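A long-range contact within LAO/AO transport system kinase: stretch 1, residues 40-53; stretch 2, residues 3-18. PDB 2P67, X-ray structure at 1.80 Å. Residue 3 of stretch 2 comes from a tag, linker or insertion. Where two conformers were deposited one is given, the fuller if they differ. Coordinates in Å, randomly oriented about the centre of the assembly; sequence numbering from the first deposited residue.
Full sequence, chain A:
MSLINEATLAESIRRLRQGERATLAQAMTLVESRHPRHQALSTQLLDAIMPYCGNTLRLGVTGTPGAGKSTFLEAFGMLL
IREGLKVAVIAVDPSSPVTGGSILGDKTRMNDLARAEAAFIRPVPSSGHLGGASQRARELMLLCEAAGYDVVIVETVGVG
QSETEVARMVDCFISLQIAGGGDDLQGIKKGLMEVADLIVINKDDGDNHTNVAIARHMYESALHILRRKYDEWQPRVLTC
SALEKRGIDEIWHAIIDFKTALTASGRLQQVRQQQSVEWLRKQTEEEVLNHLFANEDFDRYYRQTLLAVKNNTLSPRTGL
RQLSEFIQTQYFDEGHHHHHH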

ATOM      1  N   ALA A  40      -0.529  22.086 -26.989  1.00 30.77           N
ATOM      2  CA  ALA A  40       0.860  22.603 -27.081  1.00 29.60           C
ATOM      3  C   ALA A  40       1.099  23.973 -26.392  1.00 29.40           C
ATOM      4  O   ALA A  40       2.143  24.214 -25.759  1.00 28.93           O
ATOM      5  CB  ALA A  40       1.317  22.655 -28.536  1.00 30.47           C
ATOM      6  N   LEU A  41       0.146  24.884 -26.536  1.00 27.67           N
ATOM      7  CA  LEU A  41       0.241  26.159 -25.835  1.00 27.03           C
ATOM      8  C   LEU A  41       0.128  25.956 -24.311  1.00 26.97           C
ATOM      9  O   LEU A  41       0.789  26.653 -23.529  1.00 25.57           O
ATOM     10  CB  LEU A  41      -0.831  27.119 -26.328  1.00 26.90           C
ATOM     11  CG  LEU A  41      -0.791  28.530 -25.753  1.00 27.28           C
ATOM     12  CD1 LEU A  41       0.505  29.268 -26.141  1.00 29.05           C
ATOM     13  CD2 LEU A  41      -2.041  29.286 -26.191  1.00 30.03           C
ATOM     14  N   SER A  42      -0.709  25.001 -23.912  1.00 26.76           N
ATOM     15  CA  SER A  42      -0.886  24.639 -22.489  1.00 27.68           C
ATOM     16  C   SER A  42       0.419  24.139 -21.889  1.00 27.26           C
ATOM     17  O   SER A  42       0.779  24.495 -20.771  1.00 26.16           O
ATOM     18  CB  SER A  42      -1.929  23.530 -22.367  1.00 27.18           C
ATOM     19  OG  SER A  42      -3.217  24.084 -22.466  1.00 31.20           O
ATOM     20  N   THR A  43       1.103  23.296 -22.651  1.00 27.22           N
ATOM     21  CA  THR A  43       2.436  22.825 -22.288  1.00 28.38           C
ATOM     22  C   THR A  43       3.442  23.989 -22.087  1.00 27.97           C
ATOM     23  O   THR A  43       4.184  24.013 -21.106  1.00 27.96           O
ATOM     24  CB  THR A  43       2.916  21.787 -23.329  1.00 28.67           C
ATOM     25  OG1 THR A  43       2.008  20.663 -23.310  1.00 30.85           O
ATOM     26  CG2 THR A  43       4.317  21.317 -23.003  1.00 29.92           C
ATOM     27  N   GLN A  44       3.434  24.961 -22.994  1.00 27.51           N
ATOM     28  CA  GLN A  44       4.285  26.154 -22.878  1.00 27.44           C
ATOM     29  C   GLN A  44       3.939  26.951 -21.613  1.00 25.70           C
ATOM     30  O   GLN A  44       4.827  27.419 -20.891  1.00 25.55           O
ATOM     31  CB  GLN A  44       4.068  27.081 -24.082  1.00 28.20           C
ATOM     32  CG  GLN A  44       4.642  26.664 -25.424  1.00 33.95           C
ATOM     33  CD  GLN A  44       4.317  27.703 -26.521  1.00 38.42           C
ATOM     34  OE1 GLN A  44       4.700  28.875 -26.423  1.00 42.66           O
ATOM     35  NE2 GLN A  44       3.599  27.276 -27.551  1.00 41.08           N
ATOM     36  N   LEU A  45       2.639  27.134 -21.365  1.00 24.25           N
ATOM     37  CA  LEU A  45       2.170  27.891 -20.200  1.00 23.37           C
ATOM     38  C   LEU A  45       2.627  27.217 -18.901  1.00 23.00           C
ATOM     39  O   LEU A  45       3.138  27.875 -17.987  1.00 22.72           O
ATOM     40  CB  LEU A  45       0.628  27.980 -20.211  1.00 24.14           C
ATOM     41  CG  LEU A  45      -0.082  28.489 -18.953  1.00 23.93           C
ATOM     42  CD1 LEU A  45       0.422  29.876 -18.607  1.00 25.26           C
ATOM     43  CD2 LEU A  45      -1.609  28.497 -19.136  1.00 26.34           C
ATOM     44  N   LEU A  46       2.408  25.909 -18.816  1.00 23.23           N
ATOM     45  CA  LEU A  46       2.725  25.176 -17.584  1.00 23.90           C
ATOM     46  C   LEU A  46       4.234  25.193 -17.320  1.00 24.33           C
ATOM     47  O   LEU A  46       4.657  25.449 -16.191  1.00 25.04           O
ATOM     48  CB  LEU A  46       2.161  23.759 -17.619  1.00 23.65           C
ATOM     49  CG  LEU A  46       0.625  23.672 -17.491  1.00 24.09           C
ATOM     50  CD1 LEU A  46       0.114  22.319 -17.991  1.00 26.00           C
ATOM     51  CD2 LEU A  46       0.122  24.005 -16.068  1.00 23.67           C
ATOM     52  N   ASP A  47       5.041  24.964 -18.356  1.00 24.93           N
ATOM     53  CA  ASP A  47       6.509  25.118 -18.222  1.00 25.29           C
ATOM     54  C   ASP A  47       6.859  26.508 -17.713  1.00 25.59           C
ATOM     55  O   ASP A  47       7.644  26.675 -16.768  1.00 26.15           O
ATOM     56  CB  ASP A  47       7.227  24.879 -19.564  1.00 25.17           C
ATOM     57  CG  ASP A  47       7.213  23.433 -19.991  1.00 26.13           C
ATOM     58  OD1 ASP A  47       6.956  22.548 -19.155  1.00 27.26           O
ATOM     59  OD2 ASP A  47       7.435  23.167 -21.189  1.00 27.32           O
ATOM     60  N   ALA A  48       6.258  27.522 -18.328  1.00 25.43           N
ATOM     61  CA  ALA A  48       6.603  28.898 -17.999  1.00 25.12           C
ATOM     62  C   ALA A  48       6.266  29.307 -16.559  1.00 24.91           C
ATOM     63  O   ALA A  48       6.987  30.117 -15.967  1.00 24.36           O
ATOM     64  CB  ALA A  48       5.992  29.872 -19.003  1.00 24.62           C
ATOM     65  N   ILE A  49       5.200  28.745 -15.979  1.00 23.72           N
ATOM     66  CA  ILE A  49       4.779  29.199 -14.660  1.00 23.36           C
ATOM     67  C   ILE A  49       5.467  28.505 -13.483  1.00 23.02           C
ATOM     68  O   ILE A  49       5.303  28.938 -12.342  1.00 23.14           O
ATOM     69  CB  ILE A  49       3.218  29.169 -14.440  1.00 23.46           C
ATOM     70  CG1 ILE A  49       2.677  27.725 -14.524  1.00 24.00           C
ATOM     71  CG2 ILE A  49       2.507  30.148 -15.381  1.00 24.42           C
ATOM     72  CD1 ILE A  49       1.336  27.519 -13.851  1.00 25.46           C
ATOM     73  N   MET A  50       6.228  27.441 -13.759  1.00 22.23           N
ATOM     74  CA  MET A  50       6.816  26.638 -12.687  1.00 22.32           C
ATOM     75  C   MET A  50       7.578  27.489 -11.640  1.00 22.42           C
ATOM     76  O   MET A  50       7.420  27.279 -10.444  1.00 21.35           O
ATOM     77  CB  MET A  50       7.654  25.460 -13.235  1.00 22.00           C
ATOM     78  CG  MET A  50       6.889  24.483 -14.147  1.00 22.16           C
ATOM     79  SD  MET A  50       5.299  23.909 -13.380  1.00 23.97           S
ATOM     80  CE  MET A  50       5.979  23.185 -11.968  1.00 18.47           C
ATOM     81  N   PRO A  51       8.385  28.476 -12.079  1.00 23.36           N
ATOM     82  CA  PRO A  51       9.097  29.291 -11.066  1.00 24.45           C
ATOM     83  C   PRO A  51       8.208  30.104 -10.108  1.00 25.09           C
ATOM     84  O   PRO A  51       8.687  30.506  -9.045  1.00 25.61           O
ATOM     85  CB  PRO A  51       9.970  30.226 -11.923  1.00 24.30           C
ATOM     86  CG  PRO A  51      10.136  29.503 -13.209  1.00 24.78           C
ATOM     87  CD  PRO A  51       8.775  28.864 -13.447  1.00 23.43           C
ATOM     88  N   TYR A  52       6.942  30.322 -10.472  1.00 25.45           N
ATOM     89  CA  TYR A  52       6.000  31.127  -9.675  1.00 26.80           C
ATOM     90  C   TYR A  52       5.154  30.268  -8.725  1.00 27.39           C
ATOM     91  O   TYR A  52       4.371  30.782  -7.910  1.00 26.68           O
ATOM     92  CB  TYR A  52       5.104  31.958 -10.612  1.00 28.06           C
ATOM     93  CG  TYR A  52       5.882  32.645 -11.719  1.00 30.16           C
ATOM     94  CD1 TYR A  52       6.738  33.718 -11.447  1.00 33.28           C
ATOM     95  CD2 TYR A  52       5.793  32.198 -13.033  1.00 32.62           C
ATOM     96  CE1 TYR A  52       7.474  34.342 -12.484  1.00 34.12           C
ATOM     97  CE2 TYR A  52       6.523  32.806 -14.060  1.00 35.00           C
ATOM     98  CZ  TYR A  52       7.357  33.869 -13.777  1.00 34.61           C
ATOM     99  OH  TYR A  52       8.064  34.465 -14.805  1.00 37.20           O
ATOM    100  N   CYS A  53       5.325  28.954  -8.805  1.00 27.22           N
ATOM    101  CA  CYS A  53       4.575  28.048  -7.926  1.00 27.72           C
ATOM    102  C   CYS A  53       5.297  27.756  -6.588  1.00 28.55           C
ATOM    103  O   CYS A  53       6.465  28.152  -6.402  1.00 29.31           O
ATOM    104  CB  CYS A  53       4.231  26.777  -8.707  1.00 27.10           C
ATOM    105  SG  CYS A  53       3.235  27.162 -10.166  1.00 28.38           S
TER
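Stretch 2 3-18: LINEATLAESIRRLRQ

Stretch 2 approaches the helix of stretch 1 first as an extended segment and then as a helix of its own. Leu3, a residue of the expression tag, and Ile4 and Asn5 have extended backbone angles; the chain then turns, and residues 9-17 form a regular helix. The turn is held by Asn5 and Thr8, which bond to each other in both directions: Asn5 N donates to Thr8 OG1 (3.0 Å) and Thr8 N to Asn5 OD1 (2.8 Å). The helix runs in the same general sense as helix 40-49, with an angle of 54° between their N-to-C directions (signed crossing angle -54°) and a closest approach of the axes of 11.0 Å. The nearest CA pairs advance together along both chains, from Leu41 with Glu6 through Leu45 with Leu9 and Ile49 with Ile13 to Tyr52 with Arg17, and their separation widens from 6.6 Å between Leu41 CA and Glu6 CA to 8.0 Å between Tyr52 CA and Arg17 CA.

No hydrogen bond links the two stretches, and the 586 Å² buried between them, both sides summed, comes largely from apolar side chains. Leu41 gives up the most surface, 77 Å². It points toward the start of stretch 2, and its methyl groups meet backbone as well as side chains: CD2 lies 3.7 Å from Asn5 CA and 4.1 Å from Ile4 CG1, while CD1 is 3.7 Å from Glu6 N.

Leu9, covered over 72 Å², lies at the first turn of the stretch 2 helix. Its CD2 is 4.1 Å from Leu41 CD1 and 3.7 Å from Gln44 OE1, and its CD1 is 4.1 Å from Leu45 CB; it thus spans successive turns of the opposing helix. One turn further on, Ile13 continues the row. Its CG1 packs 3.7 Å from Leu45 CD1, its CD1 comes within 3.5 Å of Ala48 CB, and its CG2 is 4.2 Å from Ile49 CG2. The same Ile49 CG2 also meets Leu16 CD2 at 4.0 Å.

Tyr52, in the 3-10 segment that follows the helix, closes the contact with 69 Å² covered. Arg17 lays its side chain over one face of the ring: CD stands 3.7 Å from the ring centroid, only 8° off the normal, in a CH-pi contact, and NE approaches Tyr52 CD1 to 3.2 Å. The guanidinium likewise turns a face to Tyr52 CD1, so Arg17 CD and NE lie over the ring, while NH1 and NH2 reach past its edge.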

ATOM      1  N   LEU A   3      -7.003  37.904 -25.560  1.00 31.72           N
ATOM      2  CA  LEU A   3      -6.683  36.642 -26.195  1.00 29.97           C
ATOM      3  C   LEU A   3      -5.486  35.981 -25.526  1.00 29.62           C
ATOM      4  O   LEU A   3      -4.541  36.658 -25.097  1.00 29.32           O
ATOM      5  CB  LEU A   3      -6.347  36.838 -27.676  1.00 29.92           C
ATOM      6  CG  LEU A   3      -7.382  37.458 -28.615  1.00 28.52           C
ATOM      7  CD1 LEU A   3      -6.749  37.853 -29.947  1.00 29.41           C
ATOM      8  CD2 LEU A   3      -8.540  36.517 -28.843  1.00 29.62           C
ATOM      9  N   ILE A   4      -5.547  34.661 -25.420  1.00 28.90           N
ATOM     10  CA  ILE A   4      -4.370  33.900 -25.034  0.50 28.62           C
ATOM     11  C   ILE A   4      -3.877  33.089 -26.224  1.00 28.36           C
ATOM     12  O   ILE A   4      -4.609  32.281 -26.822  1.00 28.75           O
ATOM     13  CB  ILE A   4      -4.573  33.060 -23.729  0.50 28.82           C
ATOM     14  CG1 ILE A   4      -3.456  32.027 -23.548  0.50 28.95           C
ATOM     15  CG2 ILE A   4      -5.915  32.394 -23.705  0.50 28.84           C
ATOM     16  CD1 ILE A   4      -2.140  32.631 -23.185  0.50 29.24           C
ATOM     17  N   ASN A   5      -2.633  33.353 -26.597  1.00 27.97           N
ATOM     18  CA  ASN A   5      -2.013  32.666 -27.717  1.00 28.58           C
ATOM     19  C   ASN A   5      -0.512  32.741 -27.574  1.00 29.20           C
ATOM     20  O   ASN A   5      -0.011  33.351 -26.640  1.00 28.96           O
ATOM     21  CB  ASN A   5      -2.478  33.243 -29.067  1.00 27.64           C
ATOM     22  CG  ASN A   5      -2.160  34.722 -29.216  1.00 28.47           C
ATOM     23  OD1 ASN A   5      -1.051  35.155 -28.911  1.00 27.45           O
ATOM     24  ND2 ASN A   5      -3.131  35.501 -29.698  1.00 26.84           N
ATOM     25  N   GLU A   6       0.199  32.129 -28.516  1.00 31.13           N
ATOM     26  CA  GLU A   6       1.645  32.072 -28.470  1.00 33.04           C
ATOM     27  C   GLU A   6       2.282  33.462 -28.376  1.00 33.15           C
ATOM     28  O   GLU A   6       3.161  33.679 -27.547  1.00 34.19           O
ATOM     29  CB  GLU A   6       2.156  31.265 -29.659  1.00 34.02           C
ATOM     30  CG  GLU A   6       3.663  31.216 -29.795  1.00 38.50           C
ATOM     31  CD  GLU A   6       4.068  30.535 -31.085  1.00 44.40           C
ATOM     32  OE1 GLU A   6       4.664  31.215 -31.962  1.00 46.24           O
ATOM     33  OE2 GLU A   6       3.758  29.325 -31.222  1.00 46.25           O
ATOM     34  N   ALA A   7       1.825  34.411 -29.198  1.00 33.07           N
ATOM     35  CA  ALA A   7       2.287  35.802 -29.138  1.00 32.56           C
ATOM     36  C   ALA A   7       2.002  36.528 -27.810  1.00 32.40           C
ATOM     37  O   ALA A   7       2.833  37.291 -27.332  1.00 32.87           O
ATOM     38  CB  ALA A   7       1.714  36.596 -30.304  1.00 32.74           C
ATOM     39  N   THR A   8       0.838  36.284 -27.204  1.00 31.78           N
ATOM     40  CA  THR A   8       0.453  36.990 -25.979  1.00 30.96           C
ATOM     41  C   THR A   8       0.758  36.229 -24.684  1.00 30.21           C
ATOM     42  O   THR A   8       0.388  36.689 -23.607  1.00 30.32           O
ATOM     43  CB  THR A   8      -1.046  37.343 -25.963  1.00 31.41           C
ATOM     44  OG1 THR A   8      -1.825  36.145 -25.801  1.00 32.04           O
ATOM     45  CG2 THR A   8      -1.449  38.050 -27.253  1.00 32.00           C
ATOM     46  N   LEU A   9       1.415  35.075 -24.785  1.00 29.69           N
ATOM     47  CA  LEU A   9       1.604  34.204 -23.614  1.00 29.72           C
ATOM     48  C   LEU A   9       2.226  34.919 -22.398  1.00 29.69           C
ATOM     49  O   LEU A   9       1.735  34.789 -21.269  1.00 29.18           O
ATOM     50  CB  LEU A   9       2.407  32.954 -23.991  1.00 29.49           C
ATOM     51  CG  LEU A   9       2.511  31.853 -22.923  1.00 30.81           C
ATOM     52  CD1 LEU A   9       1.128  31.428 -22.431  1.00 29.46           C
ATOM     53  CD2 LEU A   9       3.263  30.677 -23.493  1.00 31.43           C
ATOM     54  N   ALA A  10       3.283  35.693 -22.633  1.00 29.44           N
ATOM     55  CA  ALA A  10       3.968  36.368 -21.541  1.00 29.43           C
ATOM     56  C   ALA A  10       3.099  37.393 -20.831  1.00 29.22           C
ATOM     57  O   ALA A  10       3.122  37.460 -19.610  1.00 29.90           O
ATOM     58  CB  ALA A  10       5.297  36.988 -22.025  1.00 29.70           C
ATOM     59  N   GLU A  11       2.337  38.202 -21.575  1.00 29.03           N
ATOM     60  CA  GLU A  11       1.432  39.172 -20.942  1.00 29.28           C
ATOM     61  C   GLU A  11       0.283  38.463 -20.209  1.00 27.79           C
ATOM     62  O   GLU A  11      -0.147  38.902 -19.148  1.00 27.56           O
ATOM     63  CB  GLU A  11       0.927  40.229 -21.957  1.00 29.62           C
ATOM     64  CG  GLU A  11      -0.542  40.720 -21.825  1.00 34.75           C
ATOM     65  CD  GLU A  11      -0.877  41.637 -20.618  1.00 41.76           C
ATOM     66  OE1 GLU A  11      -2.019  42.183 -20.625  1.00 43.38           O
ATOM     67  OE2 GLU A  11      -0.051  41.820 -19.675  1.00 43.36           O
ATOM     68  N   SER A  12      -0.185  37.357 -20.784  1.00 27.30           N
ATOM     69  CA  SER A  12      -1.217  36.531 -20.145  1.00 26.28           C
ATOM     70  C   SER A  12      -0.743  35.984 -18.807  1.00 25.77           C
ATOM     71  O   SER A  12      -1.487  35.996 -17.818  1.00 25.85           O
ATOM     72  CB  SER A  12      -1.607  35.391 -21.069  1.00 26.86           C
ATOM     73  OG  SER A  12      -2.125  35.923 -22.276  1.00 27.89           O
ATOM     74  N   ILE A  13       0.495  35.503 -18.780  1.00 25.20           N
ATOM     75  CA  ILE A  13       1.130  35.083 -17.519  1.00 25.29           C
ATOM     76  C   ILE A  13       1.209  36.233 -16.510  1.00 25.26           C
ATOM     77  O   ILE A  13       0.891  36.039 -15.338  1.00 25.05           O
ATOM     78  CB  ILE A  13       2.478  34.404 -17.749  1.00 25.46           C
ATOM     79  CG1 ILE A  13       2.256  33.059 -18.463  1.00 25.69           C
ATOM     80  CG2 ILE A  13       3.233  34.200 -16.393  1.00 25.63           C
ATOM     81  CD1 ILE A  13       3.546  32.407 -18.954  1.00 25.53           C
ATOM     82  N   ARG A  14       1.616  37.418 -16.978  0.50 25.40           N
ATOM     83  CA  ARG A  14       1.613  38.630 -16.149  0.50 25.73           C
ATOM     84  C   ARG A  14       0.252  38.841 -15.476  0.50 25.42           C
ATOM     85  O   ARG A  14       0.173  39.000 -14.258  0.50 25.59           O
ATOM     86  CB  ARG A  14       1.986  39.859 -16.995  0.50 26.12           C
ATOM     87  CG  ARG A  14       2.173  41.163 -16.215  0.50 28.13           C
ATOM     88  CD  ARG A  14       2.252  42.344 -17.179  0.50 31.30           C
ATOM     89  NE  ARG A  14       2.698  43.579 -16.531  0.50 33.70           N
ATOM     90  CZ  ARG A  14       3.070  44.681 -17.186  0.50 35.45           C
ATOM     91  NH1 ARG A  14       3.050  44.722 -18.514  0.50 36.25           N
ATOM     92  NH2 ARG A  14       3.461  45.754 -16.512  0.50 36.09           N
ATOM     93  N   ARG A  15      -0.811  38.831 -16.283  1.00 25.10           N
ATOM     94  CA  ARG A  15      -2.191  39.024 -15.809  1.00 24.99           C
ATOM     95  C   ARG A  15      -2.544  37.950 -14.780  1.00 24.43           C
ATOM     96  O   ARG A  15      -3.173  38.233 -13.739  1.00 24.38           O
ATOM     97  CB  ARG A  15      -3.184  38.929 -16.977  1.00 25.27           C
ATOM     98  CG  ARG A  15      -3.172  40.094 -17.967  1.00 27.23           C
ATOM     99  CD  ARG A  15      -4.475  40.096 -18.842  1.00 30.83           C
ATOM    100  NE  ARG A  15      -4.698  38.865 -19.629  1.00 31.93           N
ATOM    101  CZ  ARG A  15      -4.151  38.613 -20.822  1.00 34.99           C
ATOM    102  NH1 ARG A  15      -3.305  39.486 -21.382  1.00 35.46           N
ATOM    103  NH2 ARG A  15      -4.430  37.479 -21.462  1.00 34.99           N
ATOM    104  N   LEU A  16      -2.106  36.732 -15.075  1.00 23.47           N
ATOM    105  CA  LEU A  16      -2.390  35.571 -14.215  1.00 24.07           C
ATOM    106  C   LEU A  16      -1.754  35.801 -12.837  1.00 24.06           C
ATOM    107  O   LEU A  16      -2.404  35.682 -11.789  1.00 23.31           O
ATOM    108  CB  LEU A  16      -1.866  34.288 -14.871  1.00 23.64           C
ATOM    109  CG  LEU A  16      -1.895  32.977 -14.050  1.00 25.84           C
ATOM    110  CD1 LEU A  16      -3.311  32.501 -13.941  1.00 26.64           C
ATOM    111  CD2 LEU A  16      -0.993  31.876 -14.632  1.00 27.07           C
ATOM    112  N   ARG A  17      -0.478  36.164 -12.851  1.00 24.87           N
ATOM    113  CA  ARG A  17       0.262  36.370 -11.603  1.00 26.44           C
ATOM    114  C   ARG A  17      -0.261  37.540 -10.779  1.00 27.00           C
ATOM    115  O   ARG A  17      -0.082  37.579  -9.554  1.00 27.13           O
ATOM    116  CB  ARG A  17       1.745  36.583 -11.902  1.00 26.94           C
ATOM    117  CG  ARG A  17       2.442  35.394 -12.493  1.00 28.36           C
ATOM    118  CD  ARG A  17       3.862  35.785 -12.873  1.00 32.01           C
ATOM    119  NE  ARG A  17       4.633  36.172 -11.687  1.00 37.00           N
ATOM    120  CZ  ARG A  17       5.710  36.960 -11.702  1.00 39.78           C
ATOM    121  NH1 ARG A  17       6.156  37.465 -12.846  1.00 40.23           N
ATOM    122  NH2 ARG A  17       6.345  37.241 -10.567  1.00 41.02           N
ATOM    123  N   GLN A  18      -0.911  38.495 -11.444  1.00 27.46           N
ATOM    124  CA  GLN A  18      -1.500  39.641 -10.753  1.00 28.80           C
ATOM    125  C   GLN A  18      -2.842  39.270 -10.101  1.00 28.33           C
ATOM    126  O   GLN A  18      -3.450  40.074  -9.388  1.00 28.19           O
ATOM    127  CB  GLN A  18      -1.619  40.853 -11.697  1.00 29.79           C
ATOM    128  CG  GLN A  18      -0.244  41.423 -12.103  1.00 32.76           C
ATOM    129  CD  GLN A  18      -0.313  42.513 -13.167  1.00 38.65           C
ATOM    130  OE1 GLN A  18      -1.303  42.638 -13.893  1.00 42.28           O
ATOM    131  NE2 GLN A  18       0.761  43.304 -13.273  1.00 41.00           N
TER